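Local coordinates for mitotic checkpoint control protein kinase BUB1 (Drosophila melanogaster, PDB 6JKK) that probably transfers phosphate from ATP to kinetochore proteins such as CENP-E during mitosis, these coordinates being those of its C-terminal protein kinase domain, at residues Ser25-Lys30 with Ile97-His102; Gly137-Val142 with Val253-Val258; Asp171-Met176 with Gln246-Gly251; Lys192-Asp197 with Ser333-Ile338; Glu292-Thr297 with Gln311-Gln316. All blocks are in the same frame, centred on the assembly; numbering follows the deposited sequence.

Contact 1: Ser25-Lys30 with Ile97-His102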
# COMPACT_ATOMS: atom_id res chain seq x y z
N SER A 25 20.87 -11.70 7.90
CA SER A 25 21.10 -12.97 7.21
C SER A 25 21.14 -14.14 8.19
O SER A 25 20.59 -15.21 7.93
CB SER A 25 22.40 -12.91 6.40
OG SER A 25 23.51 -12.65 7.24
N MET A 26 21.79 -13.92 9.33
CA MET A 26 21.83 -14.90 10.39
C MET A 26 20.42 -15.25 10.89
O MET A 26 20.14 -16.39 11.27
CB MET A 26 22.69 -14.36 11.52
CG MET A 26 22.53 -15.03 12.86
SD MET A 26 23.61 -14.22 14.05
CE MET A 26 25.10 -14.11 13.08
N TYR A 27 19.52 -14.26 10.89
CA TYR A 27 18.14 -14.50 11.30
C TYR A 27 17.37 -15.31 10.25
O TYR A 27 16.77 -16.33 10.59
CB TYR A 27 17.42 -13.18 11.59
CG TYR A 27 15.94 -13.31 11.95
CD1 TYR A 27 15.52 -14.18 12.95
CD2 TYR A 27 14.98 -12.55 11.29
CE1 TYR A 27 14.17 -14.30 13.27
CE2 TYR A 27 13.64 -12.65 11.61
CZ TYR A 27 13.24 -13.53 12.60
OH TYR A 27 11.89 -13.63 12.92
N ILE A 28 17.38 -14.87 9.00
CA ILE A 28 16.56 -15.55 7.99
C ILE A 28 17.04 -16.98 7.70
O ILE A 28 16.25 -17.83 7.26
CB ILE A 28 16.38 -14.74 6.68
CG1 ILE A 28 17.71 -14.56 5.94
CG2 ILE A 28 15.74 -13.39 6.98
CD1 ILE A 28 17.55 -13.77 4.64
N GLU A 29 18.31 -17.25 7.97
CA GLU A 29 18.87 -18.60 7.86
C GLU A 29 18.20 -19.60 8.81
O GLU A 29 18.34 -20.81 8.65
CB GLU A 29 20.37 -18.58 8.14
CG GLU A 29 21.24 -18.06 7.01
CD GLU A 29 22.66 -17.75 7.46
OE1 GLU A 29 23.07 -18.27 8.52
OE2 GLU A 29 23.36 -17.00 6.75
N LYS A 30 17.48 -19.08 9.81
CA LYS A 30 16.84 -19.90 10.84
C LYS A 30 15.33 -20.07 10.64
O LYS A 30 14.69 -20.87 11.33
CB LYS A 30 17.05 -19.27 12.21
CG LYS A 30 18.12 -19.92 13.05
CD LYS A 30 19.50 -19.59 12.55
CE LYS A 30 20.49 -19.57 13.70
NZ LYS A 30 21.68 -18.75 13.37
N ILE A 97 11.21 -5.76 6.24
CA ILE A 97 10.08 -4.89 6.57
C ILE A 97 8.83 -5.71 6.91
O ILE A 97 8.16 -5.46 7.92
CB ILE A 97 9.74 -3.91 5.42
CG1 ILE A 97 10.86 -2.88 5.23
CG2 ILE A 97 8.39 -3.22 5.69
CD1 ILE A 97 11.15 -1.99 6.44
N CYS A 98 8.53 -6.70 6.08
CA CYS A 98 7.33 -7.52 6.26
C CYS A 98 7.38 -8.31 7.55
O CYS A 98 6.38 -8.41 8.27
CB CYS A 98 7.13 -8.46 5.08
SG CYS A 98 6.56 -7.62 3.62
N LEU A 99 8.54 -8.87 7.85
CA LEU A 99 8.72 -9.59 9.11
C LEU A 99 8.47 -8.64 10.29
O LEU A 99 7.78 -9.00 11.26
CB LEU A 99 10.14 -10.17 9.19
CG LEU A 99 10.40 -11.37 8.27
CD1 LEU A 99 11.90 -11.65 8.16
CD2 LEU A 99 9.66 -12.60 8.76
N GLU A 100 9.01 -7.42 10.20
CA GLU A 100 8.88 -6.45 11.29
C GLU A 100 7.44 -6.01 11.47
O GLU A 100 6.95 -5.90 12.60
CB GLU A 100 9.77 -5.23 11.07
CG GLU A 100 11.23 -5.43 11.49
CD GLU A 100 11.36 -5.91 12.93
OE1 GLU A 100 11.07 -5.13 13.85
OE2 GLU A 100 11.73 -7.08 13.13
N ILE A 101 6.75 -5.74 10.36
CA ILE A 101 5.35 -5.36 10.44
C ILE A 101 4.57 -6.42 11.23
O ILE A 101 3.85 -6.10 12.18
CB ILE A 101 4.74 -5.17 9.04
CG1 ILE A 101 5.22 -3.86 8.43
CG2 ILE A 101 3.22 -5.14 9.14
CD1 ILE A 101 4.85 -3.69 6.96
N HIS A 102 4.74 -7.68 10.86
CA HIS A 102 3.96 -8.73 11.51
C HIS A 102 4.47 -9.04 12.92
O HIS A 102 3.75 -9.60 13.74
CB HIS A 102 3.85 -9.97 10.60
CG HIS A 102 2.94 -9.76 9.44
ND1 HIS A 102 1.58 -9.99 9.50
CD2 HIS A 102 3.18 -9.27 8.19
CE1 HIS A 102 1.02 -9.68 8.34
NE2 HIS A 102 1.97 -9.24 7.53
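Y27 and I28, neighbours on helix 24-28, both reach the same methyl group of L99 on helix 92-104. The link is wholly apolar. CE2 of the Y27 ring lies 4.0 Å from CD1 of L99, and I28 adds a looser touch, its CG2 standing 4.4 Å from the same CD1. Y27 turns its CG opposite its own backbone nitrogen (chi1 177°), which places CE2 beside L99, where the tyrosine and leucine chains slide past each other in opposite directions. A tyrosine suits this position at the edge of the contact, since its ring carbons can pack on the leucine methyl while the residue as a whole remains exposed. I28 is more enclosed, and its branched chain also packs on Y92 and F95, which precede L99 on helix 92-104.

Helix 92-104 takes the place of the αC helix of the kinase N-lobe. Here helix 24-28, from the N-terminal part of the chain, leans on its outer flank, whereas I97, C98 and I101 turn inward to F208, the phenylalanine of the DFG motif.

No hydrogen bond crosses between the segments. The touch buries about 92 Å² between them.

Contact 2: Gly137-Val142 with Val253-Val258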
# COMPACT_ATOMS: atom_id res chain seq x y z
N GLY A 137 -8.35 -8.20 -7.01
CA GLY A 137 -7.26 -7.41 -7.56
C GLY A 137 -6.98 -6.16 -6.77
O GLY A 137 -7.46 -6.00 -5.65
N SER A 138 -6.20 -5.25 -7.35
CA SER A 138 -5.83 -4.01 -6.68
C SER A 138 -6.95 -2.98 -6.81
O SER A 138 -7.90 -3.18 -7.57
CB SER A 138 -4.56 -3.43 -7.29
OG SER A 138 -4.82 -2.92 -8.59
N LEU A 139 -6.83 -1.87 -6.09
CA LEU A 139 -7.79 -0.78 -6.22
C LEU A 139 -7.85 -0.20 -7.64
O LEU A 139 -8.90 0.27 -8.07
CB LEU A 139 -7.52 0.33 -5.20
CG LEU A 139 -8.19 0.13 -3.86
CD1 LEU A 139 -8.00 1.34 -2.96
CD2 LEU A 139 -9.67 -0.17 -4.04
N ILE A 140 -6.72 -0.23 -8.34
CA ILE A 140 -6.67 0.17 -9.75
C ILE A 140 -7.60 -0.70 -10.58
O ILE A 140 -8.46 -0.21 -11.32
CB ILE A 140 -5.23 0.08 -10.31
CG1 ILE A 140 -4.43 1.32 -9.95
CG2 ILE A 140 -5.25 -0.09 -11.84
CD1 ILE A 140 -4.93 2.58 -10.66
N GLY A 141 -7.42 -2.02 -10.47
CA GLY A 141 -8.21 -2.96 -11.23
C GLY A 141 -9.69 -2.86 -10.92
O GLY A 141 -10.53 -2.94 -11.81
N VAL A 142 -10.00 -2.70 -9.63
CA VAL A 142 -11.38 -2.52 -9.18
C VAL A 142 -11.97 -1.21 -9.70
O VAL A 142 -13.07 -1.18 -10.23
CB VAL A 142 -11.45 -2.53 -7.63
CG1 VAL A 142 -12.83 -2.11 -7.15
CG2 VAL A 142 -11.10 -3.91 -7.10
N VAL A 253 -3.68 10.58 -0.38
CA VAL A 253 -4.51 11.52 -1.14
C VAL A 253 -4.55 11.14 -2.61
O VAL A 253 -5.61 11.17 -3.23
CB VAL A 253 -4.01 12.98 -0.99
CG1 VAL A 253 -4.83 13.91 -1.87
CG2 VAL A 253 -4.13 13.42 0.45
N SER A 254 -3.39 10.78 -3.16
CA SER A 254 -3.31 10.42 -4.57
C SER A 254 -4.26 9.26 -4.86
O SER A 254 -4.90 9.23 -5.91
CB SER A 254 -1.87 10.08 -4.97
OG SER A 254 -1.60 8.71 -4.76
N VAL A 255 -4.36 8.31 -3.93
CA VAL A 255 -5.26 7.17 -4.11
C VAL A 255 -6.73 7.60 -4.02
O VAL A 255 -7.57 7.19 -4.83
CB VAL A 255 -5.00 6.05 -3.09
CG1 VAL A 255 -5.97 4.90 -3.31
CG2 VAL A 255 -3.57 5.54 -3.22
N MET A 256 -7.05 8.43 -3.03
CA MET A 256 -8.41 8.95 -2.89
C MET A 256 -8.80 9.71 -4.15
O MET A 256 -9.94 9.61 -4.61
CB MET A 256 -8.52 9.88 -1.68
CG MET A 256 -8.21 9.24 -0.34
SD MET A 256 -8.38 10.49 0.95
CE MET A 256 -7.89 9.53 2.40
N HIS A 257 -7.85 10.44 -4.72
CA HIS A 257 -8.09 11.23 -5.94
C HIS A 257 -8.43 10.35 -7.14
O HIS A 257 -9.33 10.68 -7.93
CB HIS A 257 -6.86 12.10 -6.24
CG HIS A 257 -7.08 13.10 -7.33
ND1 HIS A 257 -7.06 12.77 -8.67
CD2 HIS A 257 -7.31 14.44 -7.28
CE1 HIS A 257 -7.28 13.85 -9.39
NE2 HIS A 257 -7.43 14.88 -8.58
N VAL A 258 -7.71 9.24 -7.30
CA VAL A 258 -7.97 8.32 -8.41
C VAL A 258 -9.35 7.68 -8.28
O VAL A 258 -10.07 7.52 -9.27
CB VAL A 258 -6.88 7.23 -8.51
CG1 VAL A 258 -7.20 6.25 -9.63
CG2 VAL A 258 -5.53 7.86 -8.77
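The start of the αD helix, just past the kinase hinge, meets the αF helix of the C-lobe core through L139, I140, V255 and V258. Two pairs of methyl groups do the work. CD1 of L139 stands 4.1 Å from CG1 of V255, the two side chains crossing at about a right angle. One turn further along αF, CD1 of I140 approaches CG1 of V258 to 4.4 Å. V255 holds CG1 opposite its backbone nitrogen (chi1 179°), and this is the branch that touches L139. The short, branched valines bring methyls close to the αF backbone, and the longer leucine and isoleucine reach across to them. M166 of helix 156-175 touches both L139 and V255, helping to fill the interface, and L139 also lies on F188.

S138 takes the N-cap position of αD. Its OG accepts a weak bond from G141 N at 3.3 Å, which helps to cap the first turn, from which L139 projects.

By their places in αD and αF, L139 and V255 probably correspond to residues of the catalytic spine, the hydrophobic column that in protein kinases rises from αF beneath the adenine pocket.

Contact 3: Asp171-Met176 with Gln246-Gly251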
# COMPACT_ATOMS: atom_id res chain seq x y z
N ASP A 171 -2.65 4.61 9.47
CA ASP A 171 -2.51 5.03 10.86
C ASP A 171 -1.82 3.95 11.69
O ASP A 171 -0.87 4.22 12.42
CB ASP A 171 -3.88 5.38 11.45
CG ASP A 171 -3.79 6.24 12.70
OD1 ASP A 171 -2.92 7.14 12.76
OD2 ASP A 171 -4.61 6.04 13.62
N HIS A 172 -2.29 2.71 11.57
CA HIS A 172 -1.68 1.62 12.32
C HIS A 172 -0.27 1.31 11.84
O HIS A 172 0.58 0.91 12.63
CB HIS A 172 -2.55 0.35 12.25
CG HIS A 172 -3.73 0.39 13.16
ND1 HIS A 172 -4.92 1.00 12.82
CD2 HIS A 172 -3.92 -0.11 14.41
CE1 HIS A 172 -5.78 0.88 13.82
NE2 HIS A 172 -5.20 0.20 14.79
N LEU A 173 -0.01 1.50 10.55
CA LEU A 173 1.34 1.28 10.02
C LEU A 173 2.33 2.31 10.59
O LEU A 173 3.44 1.97 10.98
CB LEU A 173 1.35 1.34 8.49
CG LEU A 173 2.69 0.99 7.83
CD1 LEU A 173 2.94 -0.51 7.87
CD2 LEU A 173 2.75 1.50 6.40
N HIS A 174 1.91 3.58 10.62
CA HIS A 174 2.78 4.63 11.13
C HIS A 174 3.00 4.46 12.64
O HIS A 174 4.07 4.78 13.16
CB HIS A 174 2.21 6.01 10.77
CG HIS A 174 2.28 6.31 9.30
ND1 HIS A 174 1.80 7.48 8.76
CD2 HIS A 174 2.79 5.59 8.27
CE1 HIS A 174 2.00 7.47 7.45
NE2 HIS A 174 2.60 6.34 7.13
N ALA A 175 2.00 3.94 13.34
CA ALA A 175 2.14 3.70 14.78
C ALA A 175 3.22 2.67 15.09
O ALA A 175 3.76 2.61 16.20
CB ALA A 175 0.81 3.26 15.36
N MET A 176 3.51 1.83 14.10
CA MET A 176 4.57 0.83 14.20
C MET A 176 5.91 1.38 13.71
O MET A 176 6.91 0.66 13.70
CB MET A 176 4.19 -0.42 13.40
CG MET A 176 3.05 -1.24 14.02
SD MET A 176 2.67 -2.78 13.15
CE MET A 176 1.66 -2.18 11.78
N GLN A 246 4.86 12.21 5.96
CA GLN A 246 4.12 13.00 4.97
C GLN A 246 4.09 12.33 3.60
O GLN A 246 3.14 12.51 2.82
CB GLN A 246 4.72 14.41 4.82
CG GLN A 246 4.77 15.24 6.11
CD GLN A 246 6.08 15.07 6.86
OE1 GLN A 246 6.58 13.95 7.01
NE2 GLN A 246 6.65 16.18 7.32
N LEU A 247 5.14 11.55 3.30
CA LEU A 247 5.25 10.88 2.00
C LEU A 247 4.10 9.91 1.78
O LEU A 247 3.55 9.81 0.67
CB LEU A 247 6.60 10.15 1.88
CG LEU A 247 6.90 9.49 0.54
CD1 LEU A 247 6.93 10.54 -0.57
CD2 LEU A 247 8.21 8.72 0.57
N ASP A 248 3.74 9.17 2.83
CA ASP A 248 2.62 8.24 2.77
C ASP A 248 1.29 8.98 2.70
O ASP A 248 0.38 8.56 1.99
CB ASP A 248 2.63 7.33 3.99
CG ASP A 248 3.52 6.13 3.81
OD1 ASP A 248 4.14 6.01 2.73
OD2 ASP A 248 3.59 5.31 4.75
N LEU A 249 1.19 10.08 3.45
CA LEU A 249 -0.06 10.83 3.52
C LEU A 249 -0.34 11.50 2.17
O LEU A 249 -1.49 11.64 1.75
CB LEU A 249 -0.01 11.85 4.67
CG LEU A 249 0.27 11.23 6.04
CD1 LEU A 249 0.17 12.25 7.16
CD2 LEU A 249 -0.66 10.06 6.33
N TYR A 250 0.73 11.87 1.48
CA TYR A 250 0.62 12.35 0.11
C TYR A 250 0.11 11.22 -0.79
O TYR A 250 -0.81 11.43 -1.59
CB TYR A 250 1.98 12.86 -0.38
CG TYR A 250 2.00 13.30 -1.83
CD1 TYR A 250 1.65 14.60 -2.18
CD2 TYR A 250 2.39 12.43 -2.84
CE1 TYR A 250 1.68 15.01 -3.50
CE2 TYR A 250 2.41 12.83 -4.16
CZ TYR A 250 2.06 14.12 -4.48
OH TYR A 250 2.09 14.52 -5.80
N GLY A 251 0.69 10.03 -0.64
CA GLY A 251 0.27 8.88 -1.42
C GLY A 251 -1.19 8.53 -1.20
O GLY A 251 -1.91 8.19 -2.15
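A histidine-carboxylate hydrogen bond, H174 to D248, is the polar centre of an otherwise apolar, buried helix pair. In kinase terms it joins the end of αE to the start of αF, the latter bearing the aspartate that anchors the catalytic-loop backbone. The two segments run antiparallel, with axes 11.5 Å apart.

H174 holds CG opposite its carbonyl carbon (chi1 -69°), which brings NE2 to D248. There NE2 donates to D248 OD2 at 2.8 Å, nearly straight at 167°. The oxygen lies in the ring plane and receives the proton on its anti lone pair, the one turned away from OD1; ring and carboxylate are nearly coplanar, 17° apart. CB of D248 also sits at the ring edge, 3.3 Å from NE2 of H174. The same OD2 takes H180 N and OD1 takes A181 N, two backbone groups of the HRD-like sequence that here reads His-Ala-Asp. Aspartate thus suits a site with three donors to satisfy. A leucine in place of H174 would probably leave the anti side of the buried carboxylate without its donor.

Apolar neighbours close in: CD2 of L173 approaches OD2 of D248 to 4.2 Å, and CD2 of L249 lies 3.9 Å from CE1 of H174.

Contact 4: Lys192-Asp197 with Ser333-Ile338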
# COMPACT_ATOMS: atom_id res chain seq x y z
N LYS A 192 -11.75 -8.87 -0.08
CA LYS A 192 -13.11 -9.39 0.05
C LYS A 192 -14.10 -8.24 -0.15
O LYS A 192 -13.70 -7.08 -0.13
CB LYS A 192 -13.29 -10.06 1.42
CG LYS A 192 -13.04 -9.17 2.63
CD LYS A 192 -13.32 -9.97 3.91
CE LYS A 192 -12.98 -9.19 5.16
NZ LYS A 192 -13.68 -7.88 5.23
N PRO A 193 -15.39 -8.56 -0.37
CA PRO A 193 -16.36 -7.48 -0.57
C PRO A 193 -16.44 -6.56 0.65
O PRO A 193 -15.97 -6.94 1.72
CB PRO A 193 -17.68 -8.23 -0.78
CG PRO A 193 -17.27 -9.58 -1.29
CD PRO A 193 -16.00 -9.89 -0.58
N ILE A 194 -17.01 -5.37 0.50
CA ILE A 194 -17.16 -4.44 1.62
C ILE A 194 -18.37 -4.81 2.48
O ILE A 194 -19.37 -5.29 1.94
CB ILE A 194 -17.34 -2.98 1.09
CG1 ILE A 194 -16.04 -2.45 0.51
CG2 ILE A 194 -17.76 -2.04 2.19
CD1 ILE A 194 -15.82 -2.84 -0.89
N CYS A 195 -18.27 -4.63 3.80
CA CYS A 195 -19.45 -4.65 4.68
C CYS A 195 -19.90 -3.23 4.96
O CYS A 195 -19.09 -2.30 4.95
CB CYS A 195 -19.17 -5.35 6.01
SG CYS A 195 -17.65 -6.29 6.08
N ALA A 196 -21.19 -3.05 5.23
CA ALA A 196 -21.74 -1.73 5.54
C ALA A 196 -21.08 -1.04 6.74
O ALA A 196 -21.16 0.19 6.87
CB ALA A 196 -23.24 -1.83 5.74
N ASP A 197 -20.44 -1.82 7.61
CA ASP A 197 -19.72 -1.28 8.76
C ASP A 197 -18.36 -0.75 8.33
O ASP A 197 -17.54 -1.50 7.82
CB ASP A 197 -19.57 -2.37 9.83
CG ASP A 197 -18.63 -1.97 10.95
OD1 ASP A 197 -17.92 -2.86 11.48
OD2 ASP A 197 -18.60 -0.77 11.29
N SER A 333 -23.95 -2.38 -1.93
CA SER A 333 -24.58 -3.55 -2.53
C SER A 333 -24.29 -3.60 -4.04
O SER A 333 -23.87 -4.63 -4.57
CB SER A 333 -26.08 -3.54 -2.27
OG SER A 333 -26.71 -4.69 -2.79
N LYS A 334 -24.51 -2.47 -4.70
CA LYS A 334 -24.27 -2.36 -6.14
C LYS A 334 -22.80 -2.55 -6.49
O LYS A 334 -22.47 -3.17 -7.51
CB LYS A 334 -24.78 -1.02 -6.66
CG LYS A 334 -26.29 -0.88 -6.62
CD LYS A 334 -26.75 0.48 -7.16
CE LYS A 334 -26.26 1.64 -6.30
NZ LYS A 334 -26.87 2.94 -6.72
N PHE A 335 -21.92 -2.00 -5.66
CA PHE A 335 -20.48 -2.15 -5.83
C PHE A 335 -20.06 -3.61 -5.72
O PHE A 335 -19.31 -4.13 -6.56
CB PHE A 335 -19.73 -1.31 -4.78
CG PHE A 335 -18.24 -1.46 -4.82
CD1 PHE A 335 -17.46 -0.65 -5.63
CD2 PHE A 335 -17.60 -2.42 -4.03
CE1 PHE A 335 -16.08 -0.78 -5.66
CE2 PHE A 335 -16.23 -2.56 -4.07
CZ PHE A 335 -15.47 -1.74 -4.87
N ASN A 336 -20.53 -4.28 -4.66
CA ASN A 336 -20.19 -5.69 -4.45
C ASN A 336 -20.69 -6.57 -5.58
O ASN A 336 -20.01 -7.53 -5.99
CB ASN A 336 -20.74 -6.18 -3.10
CG ASN A 336 -19.91 -5.71 -1.92
OD1 ASN A 336 -18.76 -5.30 -2.08
ND2 ASN A 336 -20.48 -5.79 -0.71
N THR A 337 -21.87 -6.26 -6.10
CA THR A 337 -22.44 -7.00 -7.23
C THR A 337 -21.55 -6.91 -8.48
O THR A 337 -21.36 -7.89 -9.19
CB THR A 337 -23.88 -6.54 -7.54
OG1 THR A 337 -24.73 -6.86 -6.43
CG2 THR A 337 -24.41 -7.22 -8.79
N ILE A 338 -21.00 -5.72 -8.73
CA ILE A 338 -20.09 -5.52 -9.86
C ILE A 338 -18.83 -6.38 -9.67
O ILE A 338 -18.31 -6.96 -10.63
CB ILE A 338 -19.72 -4.03 -10.02
CG1 ILE A 338 -20.95 -3.22 -10.45
CG2 ILE A 338 -18.59 -3.86 -11.04
CD1 ILE A 338 -20.81 -1.73 -10.18
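N336 on helix 325-339 carries CG opposite its carbonyl carbon, beside the backbone N (chi1 -78°), and a small chi2 (-17°) turns the amide so that both its ends meet I194 in the loop 192-197. OD1 of N336 accepts from I194 N at 3.1 Å, the donor tilted from the carbonyl plane. ND2 of N336 gives to I194 O at 2.9 Å and 163°, in the amide plane and on a lone pair of the backbone oxygen. Asparagine is suited to serving the N-H and C=O of a single residue by carrying donor and acceptor side by side.

P193 flanks the pair, its CB 3.4 Å from N336 OD1. CD1 of I194 lies unusually close to CE2 of F335, at 3.2 Å, a tight contact in which the side chains cross at about a right angle. F335 continues inward onto V142 and V146 of helix 139-150, in the C-lobe.

An alanine replacing N336 would take away both bonds and is likely to leave the I194 N-H and C=O without these mates. Because both bonds go to one residue's backbone, they tie the irregular loop at I194 to the C-terminal helix, with an apolar touch alongside.

Contact 5: Glu292-Thr297 with Gln311-Gln316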
# COMPACT_ATOMS: atom_id res chain seq x y z
N GLU A 292 -12.35 18.59 0.88
CA GLU A 292 -11.35 19.66 0.92
C GLU A 292 -10.58 19.66 2.25
O GLU A 292 -9.36 19.86 2.25
CB GLU A 292 -11.97 21.02 0.59
CG GLU A 292 -12.38 21.14 -0.88
CD GLU A 292 -12.95 22.50 -1.24
OE1 GLU A 292 -13.30 23.27 -0.32
OE2 GLU A 292 -13.06 22.79 -2.46
N ASN A 293 -11.28 19.43 3.36
CA ASN A 293 -10.63 19.24 4.66
C ASN A 293 -9.60 18.11 4.61
O ASN A 293 -8.45 18.28 5.01
CB ASN A 293 -11.66 18.93 5.76
CG ASN A 293 -12.33 20.17 6.33
OD1 ASN A 293 -11.94 21.30 6.05
ND2 ASN A 293 -13.35 19.96 7.16
N ILE A 294 -10.04 16.95 4.14
CA ILE A 294 -9.19 15.77 4.08
C ILE A 294 -7.95 16.01 3.22
O ILE A 294 -6.83 15.73 3.65
CB ILE A 294 -9.97 14.54 3.56
CG1 ILE A 294 -11.11 14.19 4.53
CG2 ILE A 294 -9.03 13.35 3.37
CD1 ILE A 294 -12.12 13.21 3.94
N PHE A 295 -8.15 16.52 2.01
CA PHE A 295 -7.04 16.77 1.09
C PHE A 295 -6.07 17.81 1.67
O PHE A 295 -4.85 17.61 1.65
CB PHE A 295 -7.55 17.22 -0.28
CG PHE A 295 -8.37 16.19 -1.01
CD1 PHE A 295 -8.44 14.87 -0.56
CD2 PHE A 295 -9.06 16.53 -2.17
CE1 PHE A 295 -9.19 13.92 -1.24
CE2 PHE A 295 -9.81 15.60 -2.86
CZ PHE A 295 -9.88 14.29 -2.39
N ARG A 296 -6.62 18.90 2.19
CA ARG A 296 -5.79 19.98 2.72
C ARG A 296 -4.97 19.53 3.93
O ARG A 296 -3.79 19.87 4.05
CB ARG A 296 -6.64 21.20 3.09
CG ARG A 296 -5.82 22.43 3.43
CD ARG A 296 -6.69 23.63 3.81
NE ARG A 296 -8.09 23.47 3.42
CZ ARG A 296 -9.06 23.10 4.26
NH1 ARG A 296 -8.78 22.85 5.54
NH2 ARG A 296 -10.30 22.97 3.83
N THR A 297 -5.60 18.76 4.80
CA THR A 297 -4.97 18.30 6.03
C THR A 297 -3.83 17.32 5.73
O THR A 297 -2.77 17.36 6.36
CB THR A 297 -5.99 17.63 6.95
OG1 THR A 297 -7.01 18.58 7.29
CG2 THR A 297 -5.34 17.11 8.21
N GLN A 311 -7.33 9.65 12.64
CA GLN A 311 -8.59 9.18 13.19
C GLN A 311 -9.68 10.25 13.12
O GLN A 311 -10.84 9.93 12.89
CB GLN A 311 -8.42 8.68 14.64
CG GLN A 311 -7.64 7.37 14.73
CD GLN A 311 -8.22 6.26 13.84
OE1 GLN A 311 -9.43 6.08 13.76
NE2 GLN A 311 -7.34 5.50 13.19
N GLN A 312 -9.30 11.51 13.30
CA GLN A 312 -10.25 12.62 13.15
C GLN A 312 -10.78 12.67 11.72
O GLN A 312 -11.95 12.99 11.47
CB GLN A 312 -9.60 13.96 13.52
CG GLN A 312 -10.36 15.20 13.05
CD GLN A 312 -11.73 15.33 13.70
OE1 GLN A 312 -11.94 14.88 14.82
NE2 GLN A 312 -12.67 15.96 12.99
N LEU A 313 -9.92 12.35 10.76
CA LEU A 313 -10.35 12.30 9.37
C LEU A 313 -11.32 11.15 9.15
O LEU A 313 -12.31 11.29 8.41
CB LEU A 313 -9.15 12.19 8.43
CG LEU A 313 -8.22 13.40 8.41
CD1 LEU A 313 -7.09 13.21 7.41
CD2 LEU A 313 -9.00 14.67 8.10
N ARG A 314 -11.06 10.02 9.80
CA ARG A 314 -11.97 8.87 9.71
C ARG A 314 -13.32 9.26 10.30
O ARG A 314 -14.36 8.92 9.75
CB ARG A 314 -11.39 7.64 10.42
CG ARG A 314 -10.20 7.01 9.72
CD ARG A 314 -9.81 5.67 10.37
NE ARG A 314 -10.80 4.63 10.13
CZ ARG A 314 -11.57 4.07 11.07
NH1 ARG A 314 -11.45 4.44 12.34
NH2 ARG A 314 -12.44 3.13 10.74
N THR A 315 -13.30 10.00 11.40
CA THR A 315 -14.53 10.49 12.02
C THR A 315 -15.34 11.35 11.05
O THR A 315 -16.57 11.23 10.97
CB THR A 315 -14.24 11.25 13.32
OG1 THR A 315 -13.68 10.35 14.28
CG2 THR A 315 -15.53 11.86 13.90
N GLN A 316 -14.65 12.21 10.30
CA GLN A 316 -15.34 13.07 9.35
C GLN A 316 -16.05 12.24 8.29
O GLN A 316 -17.21 12.52 7.96
CB GLN A 316 -14.36 14.05 8.70
CG GLN A 316 -13.80 15.10 9.67
CD GLN A 316 -13.14 16.26 8.95
OE1 GLN A 316 -13.72 16.85 8.03
NE2 GLN A 316 -11.91 16.59 9.35
O HOH W 1 -9.76 18.68 8.39
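N293, the first residue of helix 292-297 to touch the facing helix, offers ND2 to OE1 of Q316 at 3.3 Å, a long bond but fairly straight at 164°. Q316 is extended beyond CG (chi2 -165°), which carries its amide across. The acceptor lies in the plane of the N293 amide, and the two amides meet crosswise without stacking. The other end of the N293 amide is held from its own helix: R296 NH2 reaches OD1 of N293 at 3.2 Å on a lone pair.

I294 follows on the inner side. CD2 of L313 settles 4.2 Å from CG1 of I294 and equally near its CA, so the leucine methyl lies against the helix backbone. L313 also rests on L167 and I294 on M256, which carries this helix hairpin onto the C-lobe core; the pair probably corresponds to αH and αI of other kinases, running antiparallel at 164°.

T297, one turn after N293, lays CG2 at 4.3 Å from CD1 of L313. Its OG1 donates to N293 O at 2.7 Å, arriving from the opposite face of that carbonyl to T297 N, and also accepts from a water. That water takes a bond from Q316 NE2 at 3.1 Å.

Glutamine, asparagine and threonine together make a polar, partly hydrated seam beside a leucine-isoleucine contact. The R296 bond to OD1 fits the amide flip that points ND2 of N293 at Q316, and both ends of the Q316 amide are engaged, OE1 directly and NE2 through water.

Contacts 2 and 3 lie in the buried middle of the C-lobe and share helix 246-261: the first is methyl packing, the second centres on a buried His-carboxylate bond. Contacts 1, 4 and 5 sit some 20 Å from the chain centre and are only partly buried. Contact 1, in the N-lobe, is apolar and thin, whereas contacts 4 and 5 combine side-chain amide bonds with a hydrophobic patch. Packing connects them: V142 meets F335 between contacts 2 and 4, M256 meets I294 between 2 and 5, and I101 meets L173 between 1 and 3. Contacts 3 and 5 are joined by a probable hydrogen bond, D171 to Q311.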